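Local coordinates for programmed cell death 6-interacting protein (Homo sapiens, PDB 5WA1) that takes part in multivesicular body biogenesis, membrane repair and cytokinesis, and through its Bro1 domain, the part present here, interacts with CHMP4 proteins of ESCRT-III, at residues K32-K44 and C61-V75. Residues are numbered along the deposited sequence; the frame is centred on the assembly and turned at random.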
ATOM      1  N   LYS A  32     -15.946   5.086   6.495  1.00 54.15           N
ATOM      2  CA  LYS A  32     -17.290   4.701   6.890  1.00 62.41           C
ATOM      3  C   LYS A  32     -18.308   5.389   5.988  1.00 59.29           C
ATOM      4  O   LYS A  32     -18.066   6.480   5.461  1.00 58.65           O
ATOM      5  CB  LYS A  32     -17.544   5.070   8.354  1.00 64.91           C
ATOM      6  CG  LYS A  32     -16.590   4.413   9.334  1.00 70.35           C
ATOM      7  CD  LYS A  32     -16.769   4.986  10.728  1.00 83.75           C
ATOM      8  CE  LYS A  32     -15.632   4.578  11.651  1.00 95.20           C
ATOM      9  NZ  LYS A  32     -15.715   5.300  12.951  1.00107.14           N
ATOM     10  N   THR A  33     -19.449   4.736   5.796  1.00 57.16           N
ATOM     11  CA  THR A  33     -20.500   5.316   4.978  1.00 56.19           C
ATOM     12  C   THR A  33     -21.845   5.005   5.613  1.00 60.53           C
ATOM     13  O   THR A  33     -21.984   4.040   6.372  1.00 61.99           O
ATOM     14  CB  THR A  33     -20.452   4.795   3.528  1.00 69.52           C
ATOM     15  OG1 THR A  33     -21.491   5.413   2.754  1.00 65.00           O
ATOM     16  CG2 THR A  33     -20.627   3.287   3.490  1.00 64.35           C
ATOM     17  N   SER A  34     -22.826   5.844   5.315  1.00 60.54           N
ATOM     18  CA  SER A  34     -24.173   5.613   5.805  1.00 68.10           C
ATOM     19  C   SER A  34     -24.901   4.632   4.894  1.00 70.20           C
ATOM     20  O   SER A  34     -24.611   4.532   3.698  1.00 68.86           O
ATOM     21  CB  SER A  34     -24.932   6.932   5.884  1.00 74.66           C
ATOM     22  OG  SER A  34     -24.787   7.644   4.671  1.00 82.99           O
ATOM     23  N   GLU A  35     -25.848   3.898   5.474  1.00 73.69           N
ATOM     24  CA  GLU A  35     -26.618   2.930   4.703  1.00 79.25           C
ATOM     25  C   GLU A  35     -27.497   3.637   3.676  1.00 80.04           C
ATOM     26  O   GLU A  35     -28.164   4.630   3.982  1.00 78.78           O
ATOM     27  CB  GLU A  35     -27.478   2.071   5.633  1.00 86.14           C
ATOM     28  CG  GLU A  35     -28.201   0.934   4.927  1.00 97.70           C
ATOM     29  CD  GLU A  35     -29.060   0.100   5.866  1.00103.35           C
ATOM     30  OE1 GLU A  35     -28.765   0.072   7.080  1.00110.75           O
ATOM     31  OE2 GLU A  35     -30.030  -0.527   5.383  1.00 90.44           O
ATOM     32  N   VAL A  36     -27.500   3.116   2.448  1.00 73.74           N
ATOM     33  CA  VAL A  36     -28.269   3.692   1.350  1.00 84.36           C
ATOM     34  C   VAL A  36     -29.117   2.602   0.703  1.00 83.68           C
ATOM     35  O   VAL A  36     -28.642   1.484   0.478  1.00 89.18           O
ATOM     36  CB  VAL A  36     -27.340   4.357   0.310  1.00 88.88           C
ATOM     37  CG1 VAL A  36     -28.080   4.620  -0.987  1.00 91.86           C
ATOM     38  CG2 VAL A  36     -26.774   5.656   0.869  1.00 82.46           C
ATOM     39  N   ASP A  37     -30.374   2.928   0.402  1.00 88.54           N
ATOM     40  CA  ASP A  37     -31.267   2.010  -0.306  1.00 84.94           C
ATOM     41  C   ASP A  37     -31.006   2.144  -1.803  1.00 82.02           C
ATOM     42  O   ASP A  37     -31.605   2.974  -2.492  1.00 87.43           O
ATOM     43  CB  ASP A  37     -32.727   2.298   0.027  1.00 91.43           C
ATOM     44  CG  ASP A  37     -33.686   1.399  -0.739  1.00 96.39           C
ATOM     45  OD1 ASP A  37     -33.246   0.331  -1.216  1.00105.71           O
ATOM     46  OD2 ASP A  37     -34.874   1.760  -0.865  1.00109.77           O
ATOM     47  N   LEU A  38     -30.104   1.306  -2.317  1.00 89.20           N
ATOM     48  CA  LEU A  38     -29.804   1.329  -3.746  1.00 95.48           C
ATOM     49  C   LEU A  38     -30.979   0.851  -4.586  1.00 99.64           C
ATOM     50  O   LEU A  38     -31.112   1.254  -5.747  1.00 93.77           O
ATOM     51  CB  LEU A  38     -28.582   0.464  -4.050  1.00 88.11           C
ATOM     52  CG  LEU A  38     -27.210   1.046  -3.740  1.00 80.60           C
ATOM     53  CD1 LEU A  38     -26.122   0.165  -4.361  1.00 73.24           C
ATOM     54  CD2 LEU A  38     -27.127   2.474  -4.246  1.00 91.69           C
ATOM     55  N   ALA A  39     -31.827  -0.011  -4.025  1.00108.58           N
ATOM     56  CA  ALA A  39     -32.845  -0.682  -4.823  1.00122.69           C
ATOM     57  C   ALA A  39     -33.876   0.304  -5.359  1.00124.57           C
ATOM     58  O   ALA A  39     -34.069   0.418  -6.575  1.00129.78           O
ATOM     59  CB  ALA A  39     -33.519  -1.778  -3.993  1.00128.84           C
ATOM     60  N   LYS A  40     -34.530   1.046  -4.461  1.00118.91           N
ATOM     61  CA  LYS A  40     -35.676   1.878  -4.829  1.00112.04           C
ATOM     62  C   LYS A  40     -35.416   2.823  -6.001  1.00111.01           C
ATOM     63  O   LYS A  40     -36.221   2.824  -6.947  1.00102.03           O
ATOM     64  CB  LYS A  40     -36.148   2.648  -3.588  1.00108.33           C
ATOM     65  CG  LYS A  40     -37.599   3.102  -3.650  1.00119.01           C
ATOM     66  CD  LYS A  40     -38.053   3.666  -2.312  1.00125.65           C
ATOM     67  CE  LYS A  40     -39.570   3.771  -2.240  1.00128.83           C
ATOM     68  NZ  LYS A  40     -40.224   2.436  -2.325  1.00132.46           N
ATOM     69  N   PRO A  41     -34.346   3.633  -6.020  1.00118.10           N
ATOM     70  CA  PRO A  41     -34.152   4.543  -7.163  1.00127.19           C
ATOM     71  C   PRO A  41     -33.833   3.827  -8.465  1.00126.45           C
ATOM     72  O   PRO A  41     -34.015   4.421  -9.536  1.00126.47           O
ATOM     73  CB  PRO A  41     -32.973   5.427  -6.719  1.00129.40           C
ATOM     74  CG  PRO A  41     -32.833   5.206  -5.247  1.00127.81           C
ATOM     75  CD  PRO A  41     -33.279   3.803  -5.019  1.00124.92           C
ATOM     76  N   LEU A  42     -33.370   2.578  -8.409  1.00122.87           N
ATOM     77  CA  LEU A  42     -32.928   1.854  -9.594  1.00123.24           C
ATOM     78  C   LEU A  42     -34.083   1.157 -10.308  1.00128.69           C
ATOM     79  O   LEU A  42     -34.275   1.340 -11.515  1.00122.69           O
ATOM     80  CB  LEU A  42     -31.854   0.832  -9.207  1.00119.84           C
ATOM     81  CG  LEU A  42     -30.742   0.567 -10.222  1.00127.19           C
ATOM     82  CD1 LEU A  42     -29.946   1.837 -10.490  1.00125.80           C
ATOM     83  CD2 LEU A  42     -29.821  -0.546  -9.733  1.00125.86           C
ATOM     84  N   VAL A  43     -34.850   0.342  -9.577  1.00128.19           N
ATOM     85  CA  VAL A  43     -35.972  -0.357 -10.186  1.00131.57           C
ATOM     86  C   VAL A  43     -37.053   0.632 -10.609  1.00128.83           C
ATOM     87  O   VAL A  43     -37.754   0.408 -11.605  1.00127.44           O
ATOM     88  CB  VAL A  43     -36.514  -1.426  -9.217  1.00135.02           C
ATOM     89  CG1 VAL A  43     -37.050  -0.774  -7.955  1.00130.70           C
ATOM     90  CG2 VAL A  43     -37.595  -2.270  -9.891  1.00130.68           C
ATOM     91  N   LYS A  44     -37.189   1.748  -9.885  1.00129.82           N
ATOM     92  CA  LYS A  44     -38.105   2.798 -10.314  1.00125.89           C
ATOM     93  C   LYS A  44     -37.768   3.286 -11.717  1.00129.26           C
ATOM     94  O   LYS A  44     -38.672   3.652 -12.480  1.00130.66           O
ATOM     95  CB  LYS A  44     -38.086   3.956  -9.316  1.00119.01           C
ATOM     96  CG  LYS A  44     -39.228   4.946  -9.492  1.00137.02           C
ATOM     97  CD  LYS A  44     -39.277   5.946  -8.350  1.00139.55           C
ATOM     98  CE  LYS A  44     -40.501   6.839  -8.452  1.00145.80           C
ATOM     99  NZ  LYS A  44     -40.575   7.797  -7.318  1.00148.18           N
ATOM    100  N   CYS A  61     -35.245  -5.839 -11.407  1.00117.32           N
ATOM    101  CA  CYS A  61     -35.601  -5.486 -10.037  1.00120.81           C
ATOM    102  C   CYS A  61     -34.976  -6.445  -9.036  1.00114.21           C
ATOM    103  O   CYS A  61     -34.621  -6.039  -7.923  1.00106.86           O
ATOM    104  CB  CYS A  61     -37.120  -5.474  -9.875  1.00139.18           C
ATOM    105  SG  CYS A  61     -37.671  -5.174  -8.183  1.00149.82           S
ATOM    106  N   ARG A  62     -34.835  -7.719  -9.407  1.00111.34           N
ATOM    107  CA  ARG A  62     -34.149  -8.672  -8.541  1.00109.34           C
ATOM    108  C   ARG A  62     -32.668  -8.331  -8.426  1.00102.51           C
ATOM    109  O   ARG A  62     -32.115  -8.293  -7.322  1.00101.92           O
ATOM    110  CB  ARG A  62     -34.336 -10.091  -9.073  1.00116.82           C
ATOM    111  CG  ARG A  62     -33.664 -11.164  -8.235  1.00118.80           C
ATOM    112  CD  ARG A  62     -34.059 -12.557  -8.703  1.00126.18           C
ATOM    113  NE  ARG A  62     -35.507 -12.761  -8.696  1.00122.25           N
ATOM    114  CZ  ARG A  62     -36.275 -12.711  -9.781  1.00129.99           C
ATOM    115  NH1 ARG A  62     -35.730 -12.462 -10.964  1.00138.69           N
ATOM    116  NH2 ARG A  62     -37.588 -12.910  -9.687  1.00111.15           N
ATOM    117  N   ALA A  63     -32.012  -8.072  -9.562  1.00 90.74           N
ATOM    118  CA  ALA A  63     -30.600  -7.716  -9.547  1.00 97.12           C
ATOM    119  C   ALA A  63     -30.363  -6.400  -8.817  1.00 99.90           C
ATOM    120  O   ALA A  63     -29.315  -6.224  -8.187  1.00 88.74           O
ATOM    121  CB  ALA A  63     -30.063  -7.641 -10.977  1.00 99.06           C
ATOM    122  N   ALA A  64     -31.317  -5.465  -8.888  1.00107.01           N
ATOM    123  CA  ALA A  64     -31.181  -4.238  -8.113  1.00103.66           C
ATOM    124  C   ALA A  64     -31.266  -4.528  -6.621  1.00 96.66           C
ATOM    125  O   ALA A  64     -30.528  -3.940  -5.824  1.00 87.23           O
ATOM    126  CB  ALA A  64     -32.244  -3.224  -8.529  1.00100.11           C
ATOM    127  N   GLU A  65     -32.150  -5.448  -6.232  1.00 99.71           N
ATOM    128  CA  GLU A  65     -32.222  -5.865  -4.836  1.00 96.34           C
ATOM    129  C   GLU A  65     -30.929  -6.539  -4.395  1.00 84.50           C
ATOM    130  O   GLU A  65     -30.491  -6.371  -3.250  1.00 82.28           O
ATOM    131  CB  GLU A  65     -33.403  -6.811  -4.638  1.00 97.76           C
ATOM    132  CG  GLU A  65     -33.948  -6.789  -3.231  1.00109.84           C
ATOM    133  CD  GLU A  65     -34.569  -5.454  -2.890  1.00118.55           C
ATOM    134  OE1 GLU A  65     -35.457  -5.007  -3.651  1.00115.08           O
ATOM    135  OE2 GLU A  65     -34.159  -4.846  -1.878  1.00123.32           O
ATOM    136  N   GLU A  66     -30.308  -7.316  -5.284  1.00 85.04           N
ATOM    137  CA  GLU A  66     -29.043  -7.958  -4.941  1.00 83.93           C
ATOM    138  C   GLU A  66     -27.900  -6.953  -4.872  1.00 77.83           C
ATOM    139  O   GLU A  66     -26.930  -7.174  -4.139  1.00 71.18           O
ATOM    140  CB  GLU A  66     -28.714  -9.063  -5.946  1.00101.27           C
ATOM    141  CG  GLU A  66     -29.515 -10.341  -5.744  1.00122.01           C
ATOM    142  CD  GLU A  66     -29.310 -10.944  -4.364  1.00129.91           C
ATOM    143  OE1 GLU A  66     -30.289 -11.002  -3.587  1.00132.02           O
ATOM    144  OE2 GLU A  66     -28.169 -11.351  -4.055  1.00127.46           O
ATOM    145  N   LEU A  67     -27.988  -5.854  -5.625  1.00 74.24           N
ATOM    146  CA  LEU A  67     -26.924  -4.860  -5.582  1.00 82.86           C
ATOM    147  C   LEU A  67     -26.963  -4.067  -4.282  1.00 79.75           C
ATOM    148  O   LEU A  67     -25.915  -3.779  -3.690  1.00 66.47           O
ATOM    149  CB  LEU A  67     -27.018  -3.920  -6.781  1.00 85.26           C
ATOM    150  CG  LEU A  67     -25.935  -2.835  -6.717  1.00 81.96           C
ATOM    151  CD1 LEU A  67     -24.540  -3.458  -6.721  1.00 84.30           C
ATOM    152  CD2 LEU A  67     -26.084  -1.823  -7.834  1.00 87.75           C
ATOM    153  N   SER A  68     -28.162  -3.699  -3.831  1.00 74.86           N
ATOM    154  CA  SER A  68     -28.289  -3.018  -2.547  1.00 75.91           C
ATOM    155  C   SER A  68     -27.799  -3.912  -1.415  1.00 68.61           C
ATOM    156  O   SER A  68     -27.121  -3.446  -0.490  1.00 68.76           O
ATOM    157  CB  SER A  68     -29.747  -2.598  -2.313  1.00 75.42           C
ATOM    158  OG  SER A  68     -29.822  -1.603  -1.298  1.00 76.64           O
ATOM    159  N   LYS A  69     -28.139  -5.204  -1.476  1.00 71.76           N
ATOM    160  CA  LYS A  69     -27.623  -6.161  -0.505  1.00 68.84           C
ATOM    161  C   LYS A  69     -26.105  -6.224  -0.559  1.00 69.23           C
ATOM    162  O   LYS A  69     -25.439  -6.254   0.483  1.00 67.04           O
ATOM    163  CB  LYS A  69     -28.235  -7.536  -0.767  1.00 72.07           C
ATOM    164  CG  LYS A  69     -27.621  -8.683   0.018  1.00 71.38           C
ATOM    165  CD  LYS A  69     -28.343  -9.988  -0.321  1.00 90.17           C
ATOM    166  CE  LYS A  69     -27.684 -11.198   0.324  1.00 93.90           C
ATOM    167  NZ  LYS A  69     -28.414 -12.456  -0.008  1.00101.21           N
ATOM    168  N   LEU A  70     -25.542  -6.221  -1.771  1.00 65.39           N
ATOM    169  CA  LEU A  70     -24.093  -6.282  -1.923  1.00 62.66           C
ATOM    170  C   LEU A  70     -23.420  -5.057  -1.321  1.00 68.27           C
ATOM    171  O   LEU A  70     -22.345  -5.169  -0.723  1.00 57.96           O
ATOM    172  CB  LEU A  70     -23.718  -6.430  -3.400  1.00 63.34           C
ATOM    173  CG  LEU A  70     -22.221  -6.346  -3.740  1.00 65.06           C
ATOM    174  CD1 LEU A  70     -21.435  -7.396  -2.966  1.00 64.93           C
ATOM    175  CD2 LEU A  70     -21.990  -6.496  -5.239  1.00 62.90           C
ATOM    176  N   ARG A  71     -24.037  -3.879  -1.462  1.00 65.71           N
ATOM    177  CA  ARG A  71     -23.455  -2.680  -0.866  1.00 66.72           C
ATOM    178  C   ARG A  71     -23.392  -2.806   0.650  1.00 57.36           C
ATOM    179  O   ARG A  71     -22.374  -2.481   1.269  1.00 59.35           O
ATOM    180  CB  ARG A  71     -24.252  -1.430  -1.263  1.00 62.12           C
ATOM    181  CG  ARG A  71     -23.593  -0.157  -0.744  1.00 63.03           C
ATOM    182  CD  ARG A  71     -24.364   1.120  -1.050  1.00 64.28           C
ATOM    183  NE  ARG A  71     -23.474   2.273  -0.931  1.00 68.45           N
ATOM    184  CZ  ARG A  71     -23.275   2.960   0.190  1.00 62.74           C
ATOM    185  NH1 ARG A  71     -22.436   3.991   0.197  1.00 67.03           N
ATOM    186  NH2 ARG A  71     -23.924   2.635   1.301  1.00 58.35           N
ATOM    187  N   ARG A  72     -24.486  -3.266   1.269  1.00 59.44           N
ATOM    188  CA  ARG A  72     -24.492  -3.439   2.717  1.00 66.71           C
ATOM    189  C   ARG A  72     -23.390  -4.397   3.164  1.00 64.76           C
ATOM    190  O   ARG A  72     -22.724  -4.158   4.180  1.00 63.98           O
ATOM    191  CB  ARG A  72     -25.862  -3.933   3.184  1.00 61.91           C
ATOM    192  CG  ARG A  72     -27.002  -2.942   2.939  1.00 65.72           C
ATOM    193  CD  ARG A  72     -28.272  -3.349   3.682  1.00 69.69           C
ATOM    194  NE  ARG A  72     -28.875  -4.566   3.144  1.00 74.38           N
ATOM    195  CZ  ARG A  72     -29.782  -4.587   2.171  1.00 83.30           C
ATOM    196  NH1 ARG A  72     -30.198  -3.452   1.623  1.00 86.90           N
ATOM    197  NH2 ARG A  72     -30.274  -5.744   1.744  1.00 82.78           N
ATOM    198  N   ALA A  73     -23.167  -5.474   2.406  1.00 57.87           N
ATOM    199  CA  ALA A  73     -22.113  -6.419   2.769  1.00 63.29           C
ATOM    200  C   ALA A  73     -20.715  -5.848   2.531  1.00 64.05           C
ATOM    201  O   ALA A  73     -19.775  -6.198   3.254  1.00 60.95           O
ATOM    202  CB  ALA A  73     -22.293  -7.722   1.994  1.00 58.62           C
ATOM    203  N   ALA A  74     -20.546  -4.979   1.531  1.00 56.94           N
ATOM    204  CA  ALA A  74     -19.219  -4.465   1.200  1.00 57.85           C
ATOM    205  C   ALA A  74     -18.796  -3.292   2.077  1.00 56.86           C
ATOM    206  O   ALA A  74     -17.611  -3.165   2.403  1.00 55.72           O
ATOM    207  CB  ALA A  74     -19.154  -4.035  -0.270  1.00 53.09           C
ATOM    208  N   VAL A  75     -19.726  -2.408   2.450  1.00 53.38           N
ATOM    209  CA  VAL A  75     -19.357  -1.180   3.139  1.00 58.13           C
ATOM    210  C   VAL A  75     -20.175  -0.927   4.396  1.00 63.50           C
ATOM    211  O   VAL A  75     -19.990   0.109   5.038  1.00 65.08           O
ATOM    212  CB  VAL A  75     -19.433   0.044   2.198  1.00 53.80           C
ATOM    213  CG1 VAL A  75     -18.391  -0.080   1.079  1.00 62.87           C
ATOM    214  CG2 VAL A  75     -20.826   0.213   1.621  1.00 61.96           C
TER
HETATM  215  O   HOH W   1     -19.624   2.007   7.341  1.00 59.36           O
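Thr33 OG1 accepts a nearly straight hydrogen bond from Arg71 NH1 (3.1 Å, 166°), in the guanidinium plane. Thr33 OG1 also forms a hydrogen bond with Thr115 O. Arg71 NH2 donates to Ser34 O at 3.1 Å, tilted from that plane, in a more bent bond. Arg71 NE forms a salt bridge with Glu140, so bonds at three nitrogens fix the rotation of the group. Val75 CG2 lies over the centre of one guanidinium face, and Val36 CG2 lies over the opposite face, toward its rim. With CG anti to the backbone N (chi1 -175°) and the chain extended to NE, Arg71 reaches across to the loop. Its CD packs against Leu38 CD1 at 3.9 Å, and the same methyl touches Leu67 CG. Ser68 OG accepts a weak bond from Leu38 N. A water bridges Thr33 N and Val75 O. Asp37 OD1 caps the start of the next helix through a weak bond from Ala39 N. Beyond it, Ala39 and Ala64 face each other where the helices run nearly antiparallel; the axes of 39-44 and 61-75 approach to 8.9 Å, at 157°. Leu42 CD2 meets Ala64 CB at 3.8 Å. The contact joins the first helical hairpin of the Bro1 domain, 39-49 and 56-75, to strand 114-117, which pairs with residues 32-34, and to Tyr92 of helix 83-97.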